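Local coordinates for cytochrome C (Marichromatium purpuratum 984, PDB 5LO9), which probably oxidises thiosulfate to tetrathionate, or runs the reverse reaction, passing electrons along four covalently bound heme c groups, at residues 121-126 with 267-272; 264-267 with 273-276. All blocks are in the same frame, centred on the assembly; numbering follows the deposited sequence.

Overall arrangement
Both contacts draw on the C-terminal end of helix 256-269, and their centres lie about 11 Å apart. Contact 1 reaches far along the sequence, from the heme-attachment helix 121-125 to the end of helix 256-269. It is a surface contact of two arginine side chains lying between heme groups. Contact 2 is local and partly buried: the loop after that helix turns back, and 273-276 packs against the helix's last turns. The chemistry differs accordingly. In contact 1 two guanidinium groups meet face to face, with a heme propionate as an anion for one of them; in contact 2 an arginine and an aspartate form a salt bridge beside a leucine. Leu-267 belongs to both pairs of segments.

Contact 1 (121-126 with 267-272); sequences CVRCHG and LFRHTN. With HEC (heme c), chain D.
Arg-123, on the short helix 121-125, and Arg-269, in the last turn of helix 256-269, mark the closest approach of the two backbones, yet their CA atoms are still 11.3 Å apart. Long side chains must therefore span the gap, and arginine has the length for it. They come from opposite directions, each with CG trans to the main-chain nitrogen (chi1 -156° in Arg-123, 179° in Arg-269) and a chain bent further out at chi2 and chi3. The guanidinium groups face each other, their planes 25° apart. NH1 of Arg-269 sits over the centre of the other group, 3.2 Å from Arg-123 CZ, while Arg-123 NH1 lies nearer the rim of the Arg-269 face. With the groups placed this way, no N-H of either is spent between the two, and NH2 of Arg-269 remains available to bind a propionate oxygen of the third heme.

Behind Arg-123 lies the CXXCH motif of a c-type cytochrome, in which Arg-123 is the second variable residue. Cys-121 SG is bonded to heme CAB at 1.8 Å, Cys-124 SG to CAC at 2.0 Å, and His-125 NE2 coordinates the iron at 2.1 Å, with Met-167 as the other axial ligand. His-125 ND1 donates to the carbonyl of Pro-137, which fixes the rotation of the imidazole. The propionate held by Arg-269 probably offsets part of the cost of bringing two positive groups together, and the pair links the attachment site of the second heme to the pocket of the third, consistent with electron transfer between them.

Contact 2 (264-267 with 273-276); sequences GARL and TDPR
With CG of Asp-274 swung away from its main-chain nitrogen (chi1 -172°), the carboxylate reaches back to helix 256-269, where the bent chain of Arg-266 brings NE to meet it. Arg-266 NE donates to Asp-274 OD1 over 3.0 Å, at an N-H...O angle of 154°, within a salt bridge. OD1 lies near the guanidinium plane, at its edge, and receives the bond on its anti lone pair, away from OD2; the two flat groups are turned 47° against each other. Asp-274 OD2 accepts from the backbone N of Arg-276, 3.0 Å away, the hydrogen bond of an Asx turn, with the donor tilted out of the carboxylate plane. Aspartate suits the place because its short side chain can serve the turn and the helix together. The CD2 methyl of Leu-267 comes up at a slant to the carboxylate, 3.4 Å from Asp-274 OD2, while the leucine also rests on Val-352 of helix 351-363. Replacing Asp-274 with an alanine is likely to leave the Arg-266 guanidinium without its anionic mate and the amide of Arg-276 without its acceptor, freeing the turn to shift. Arg-276 lays its CB near the same methyl, and its side chain leads away to touch Leu-351 and Val-352.

Contact 1 (121-126 with 267-272)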
loop_
_atom_site.group_PDB
_atom_site.type_symbol
_atom_site.label_atom_id
_atom_site.label_comp_id
_atom_site.label_asym_id
_atom_site.label_seq_id
_atom_site.Cartn_x
_atom_site.Cartn_y
_atom_site.Cartn_z
ATOM N N CYS A 121 7.346 11.642 29.317
ATOM C CA CYS A 121 7.004 11.692 30.726
ATOM C C CYS A 121 5.658 11.014 30.960
ATOM O O CYS A 121 5.468 10.308 31.959
ATOM C CB CYS A 121 6.983 13.142 31.212
ATOM S SG CYS A 121 8.428 14.120 30.703
ATOM N N VAL A 122 4.712 11.188 30.034
ATOM C CA VAL A 122 3.368 10.650 30.253
ATOM C C VAL A 122 3.312 9.144 30.117
ATOM O O VAL A 122 2.321 8.531 30.516
ATOM C CB VAL A 122 2.331 11.289 29.301
ATOM C CG1 VAL A 122 2.242 12.770 29.503
ATOM C CG2 VAL A 122 2.685 11.022 27.845
ATOM N N ARG A 123 4.367 8.522 29.614
ATOM C CA ARG A 123 4.368 7.074 29.490
ATOM C C ARG A 123 4.391 6.391 30.857
ATOM O O ARG A 123 3.927 5.259 30.982
ATOM C CB ARG A 123 5.553 6.653 28.636
ATOM C CG ARG A 123 5.397 5.343 27.980
ATOM C CD ARG A 123 4.082 5.275 27.134
ATOM N NE ARG A 123 4.069 6.412 26.231
ATOM C CZ ARG A 123 3.036 7.185 25.942
ATOM N NH1 ARG A 123 1.841 6.979 26.479
ATOM N NH2 ARG A 123 3.221 8.185 25.083
ATOM N N CYS A 124 4.969 7.036 31.868
ATOM C CA CYS A 124 4.926 6.586 33.250
ATOM C C CYS A 124 4.021 7.442 34.118
ATOM O O CYS A 124 3.466 6.927 35.095
ATOM C CB CYS A 124 6.325 6.617 33.900
ATOM S SG CYS A 124 7.645 5.523 33.295
ATOM N N HIS A 125 3.899 8.744 33.830
ATOM C CA HIS A 125 3.136 9.642 34.697
ATOM C C HIS A 125 1.674 9.773 34.298
ATOM O O HIS A 125 0.941 10.570 34.895
ATOM C CB HIS A 125 3.785 11.025 34.742
ATOM C CG HIS A 125 5.024 11.063 35.591
ATOM N ND1 HIS A 125 4.975 11.189 36.961
ATOM C CD2 HIS A 125 6.337 10.954 35.270
ATOM C CE1 HIS A 125 6.205 11.171 37.446
ATOM N NE2 HIS A 125 7.047 11.031 36.440
ATOM N N GLY A 126 1.220 8.987 33.341
ATOM C CA GLY A 126 -0.176 8.966 33.027
ATOM C C GLY A 126 -0.591 10.073 32.087
ATOM O O GLY A 126 0.174 10.996 31.770
ATOM N N LEU A 267 -5.212 6.714 16.278
ATOM C CA LEU A 267 -5.752 5.374 16.417
ATOM C C LEU A 267 -4.670 4.391 16.829
ATOM O O LEU A 267 -4.946 3.415 17.529
ATOM C CB LEU A 267 -6.357 4.931 15.111
ATOM C CG LEU A 267 -7.555 5.678 14.547
ATOM C CD1 LEU A 267 -8.034 4.963 13.270
ATOM C CD2 LEU A 267 -8.642 5.719 15.565
ATOM N N PHE A 268 -3.447 4.610 16.355
ATOM C CA PHE A 268 -2.332 3.754 16.730
ATOM C C PHE A 268 -2.057 3.832 18.231
ATOM O O PHE A 268 -1.773 2.815 18.882
ATOM C CB PHE A 268 -1.098 4.179 15.933
ATOM C CG PHE A 268 -0.051 3.114 15.790
ATOM C CD1 PHE A 268 -0.089 2.241 14.721
ATOM C CD2 PHE A 268 0.980 3.010 16.708
ATOM C CE1 PHE A 268 0.888 1.261 14.554
ATOM C CE2 PHE A 268 1.959 2.046 16.551
ATOM C CZ PHE A 268 1.907 1.156 15.461
ATOM N N ARG A 269 -2.120 5.043 18.784
ATOM C CA ARG A 269 -1.792 5.330 20.171
ATOM C C ARG A 269 -2.983 5.130 21.118
ATOM O O ARG A 269 -2.796 4.795 22.298
ATOM C CB ARG A 269 -1.275 6.775 20.248
ATOM C CG ARG A 269 -0.891 7.296 21.614
ATOM C CD ARG A 269 0.348 6.624 22.154
ATOM N NE ARG A 269 0.044 5.434 22.942
ATOM C CZ ARG A 269 0.927 4.736 23.647
ATOM N NH1 ARG A 269 2.210 5.084 23.695
ATOM N NH2 ARG A 269 0.510 3.667 24.301
ATOM N N HIS A 270 -4.205 5.339 20.649
ATOM C CA HIS A 270 -5.373 5.276 21.518
ATOM C C HIS A 270 -6.382 4.284 20.974
ATOM O O HIS A 270 -7.582 4.518 21.015
ATOM C CB HIS A 270 -5.989 6.657 21.690
ATOM C CG HIS A 270 -5.024 7.680 22.226
ATOM N ND1 HIS A 270 -4.773 7.837 23.573
ATOM C CD2 HIS A 270 -4.230 8.576 21.592
ATOM C CE1 HIS A 270 -3.891 8.804 23.747
ATOM N NE2 HIS A 270 -3.538 9.265 22.562
ATOM N N THR A 271 -5.881 3.134 20.507
ATOM C CA THR A 271 -6.698 2.195 19.755
ATOM C C THR A 271 -7.942 1.793 20.531
ATOM O O THR A 271 -9.029 1.620 19.951
ATOM C CB THR A 271 -5.888 0.947 19.418
ATOM O OG1 THR A 271 -4.515 1.289 19.158
ATOM C CG2 THR A 271 -6.470 0.304 18.180
ATOM N N ASN A 272 -7.814 1.671 21.848
ATOM C CA ASN A 272 -8.864 1.070 22.652
ATOM C C ASN A 272 -9.911 2.075 23.115
ATOM O O ASN A 272 -10.978 1.660 23.577
ATOM C CB ASN A 272 -8.247 0.399 23.876
ATOM C CG ASN A 272 -7.661 1.397 24.821
ATOM O OD1 ASN A 272 -6.790 2.175 24.461
ATOM N ND2 ASN A 272 -8.214 1.455 26.011
HETATM FE FE HEC D . 9.112 10.970 36.581
HETATM C CHA HEC D . 8.615 11.258 40.019
HETATM C CHB HEC D . 9.347 14.458 36.337
HETATM C CHC HEC D . 9.466 10.714 33.120
HETATM C CHD HEC D . 9.168 7.499 36.866
HETATM N NA HEC D . 8.989 12.553 37.938
HETATM C C1A HEC D . 8.786 12.463 39.246
HETATM C C2A HEC D . 8.772 13.763 39.940
HETATM C C3A HEC D . 9.009 14.717 38.853
HETATM C C4A HEC D . 9.127 13.851 37.649
HETATM C CMA HEC D . 9.096 16.212 38.980
HETATM C CAA HEC D . 8.573 14.083 41.400
HETATM C CBA HEC D . 7.094 14.320 41.663
HETATM C CGA HEC D . 6.857 14.720 43.102
HETATM O O1A HEC D . 5.684 14.748 43.528
HETATM O O2A HEC D . 7.850 15.013 43.810
HETATM N NB HEC D . 9.357 12.334 35.020
HETATM C C1B HEC D . 9.421 13.664 35.114
HETATM C C2B HEC D . 9.598 14.332 33.799
HETATM C C3B HEC D . 9.649 13.210 32.855
HETATM C C4B HEC D . 9.493 12.035 33.726
HETATM C CMB HEC D . 9.713 15.807 33.536
HETATM C CAB HEC D . 9.795 13.214 31.359
HETATM C CBB HEC D . 11.042 13.953 30.969
HETATM N NC HEC D . 9.275 9.397 35.232
HETATM C C1C HEC D . 9.383 9.490 33.913
HETATM C C2C HEC D . 9.456 8.181 33.235
HETATM C C3C HEC D . 9.389 7.210 34.336
HETATM C C4C HEC D . 9.281 8.095 35.526
HETATM C CMC HEC D . 9.595 7.966 31.759
HETATM C CAC HEC D . 9.353 5.699 34.332
HETATM C CBC HEC D . 10.272 4.959 33.401
HETATM N ND HEC D . 8.924 9.623 38.150
HETATM C C1D HEC D . 8.997 8.305 38.074
HETATM C C2D HEC D . 8.834 7.640 39.381
HETATM C C3D HEC D . 8.662 8.722 40.322
HETATM C C4D HEC D . 8.734 9.919 39.439
HETATM C CMD HEC D . 8.864 6.193 39.674
HETATM C CAD HEC D . 8.459 8.608 41.813
HETATM C CBD HEC D . 9.786 8.750 42.572
HETATM C CGD HEC D . 9.647 8.359 44.030
HETATM O O1D HEC D . 10.233 9.100 44.844
HETATM O O2D HEC D . 8.963 7.354 44.365
#

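Contact 2 (264-267 with 273-276)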
loop_
_atom_site.group_PDB
_atom_site.type_symbol
_atom_site.label_atom_id
_atom_site.label_comp_id
_atom_site.label_asym_id
_atom_site.label_seq_id
_atom_site.Cartn_x
_atom_site.Cartn_y
_atom_site.Cartn_z
ATOM N N GLY A 264 -4.609 8.488 11.980
ATOM C CA GLY A 264 -3.966 7.195 12.083
ATOM C C GLY A 264 -2.970 7.155 13.224
ATOM O O GLY A 264 -2.836 6.144 13.916
ATOM N N ALA A 265 -2.262 8.252 13.444
ATOM C CA ALA A 265 -1.372 8.295 14.594
ATOM C C ALA A 265 -2.148 8.224 15.892
ATOM O O ALA A 265 -1.668 7.642 16.869
ATOM C CB ALA A 265 -0.535 9.561 14.604
ATOM N N ARG A 266 -3.346 8.785 15.934
ATOM C CA ARG A 266 -4.076 8.701 17.193
ATOM C C ARG A 266 -4.783 7.355 17.361
ATOM O O ARG A 266 -4.869 6.847 18.486
ATOM C CB ARG A 266 -5.022 9.913 17.291
ATOM C CG ARG A 266 -6.491 9.694 17.487
ATOM C CD ARG A 266 -7.130 10.850 18.304
ATOM N NE ARG A 266 -7.835 10.258 19.447
ATOM C CZ ARG A 266 -7.691 10.617 20.720
ATOM N NH1 ARG A 266 -6.857 11.608 21.026
ATOM N NH2 ARG A 266 -8.382 9.973 21.687
ATOM N N LEU A 267 -5.212 6.714 16.278
ATOM C CA LEU A 267 -5.752 5.374 16.417
ATOM C C LEU A 267 -4.670 4.391 16.829
ATOM O O LEU A 267 -4.946 3.415 17.529
ATOM C CB LEU A 267 -6.357 4.931 15.111
ATOM C CG LEU A 267 -7.555 5.678 14.547
ATOM C CD1 LEU A 267 -8.034 4.963 13.270
ATOM C CD2 LEU A 267 -8.642 5.719 15.565
ATOM N N THR A 273 -9.634 3.369 22.991
ATOM C CA THR A 273 -10.519 4.409 23.491
ATOM C C THR A 273 -11.117 5.309 22.423
ATOM O O THR A 273 -12.132 5.966 22.692
ATOM C CB THR A 273 -9.777 5.305 24.481
ATOM O OG1 THR A 273 -8.769 6.033 23.772
ATOM C CG2 THR A 273 -9.145 4.468 25.523
ATOM N N ASP A 274 -10.502 5.411 21.258
ATOM C CA ASP A 274 -11.043 6.262 20.216
ATOM C C ASP A 274 -12.378 5.705 19.705
ATOM O O ASP A 274 -12.490 4.494 19.429
ATOM C CB ASP A 274 -10.048 6.388 19.071
ATOM C CG ASP A 274 -10.476 7.421 18.054
ATOM O OD1 ASP A 274 -10.023 8.585 18.166
ATOM O OD2 ASP A 274 -11.270 7.063 17.150
ATOM N N PRO A 275 -13.397 6.561 19.526
ATOM C CA PRO A 275 -14.732 6.057 19.135
ATOM C C PRO A 275 -14.754 5.285 17.830
ATOM O O PRO A 275 -15.604 4.406 17.670
ATOM C CB PRO A 275 -15.572 7.335 19.029
ATOM C CG PRO A 275 -14.856 8.315 19.886
ATOM C CD PRO A 275 -13.409 8.012 19.720
ATOM N N ARG A 276 -13.832 5.550 16.912
ATOM C CA ARG A 276 -13.802 4.800 15.662
ATOM C C ARG A 276 -13.211 3.394 15.798
ATOM O O ARG A 276 -13.728 2.456 15.196
ATOM C CB ARG A 276 -13.033 5.578 14.619
ATOM C CG ARG A 276 -13.743 6.872 14.229
ATOM C CD ARG A 276 -13.321 7.305 12.877
ATOM N NE ARG A 276 -14.294 8.164 12.231
ATOM C CZ ARG A 276 -14.321 9.483 12.376
ATOM N NH1 ARG A 276 -13.428 10.116 13.172
ATOM N NH2 ARG A 276 -15.258 10.162 11.718
#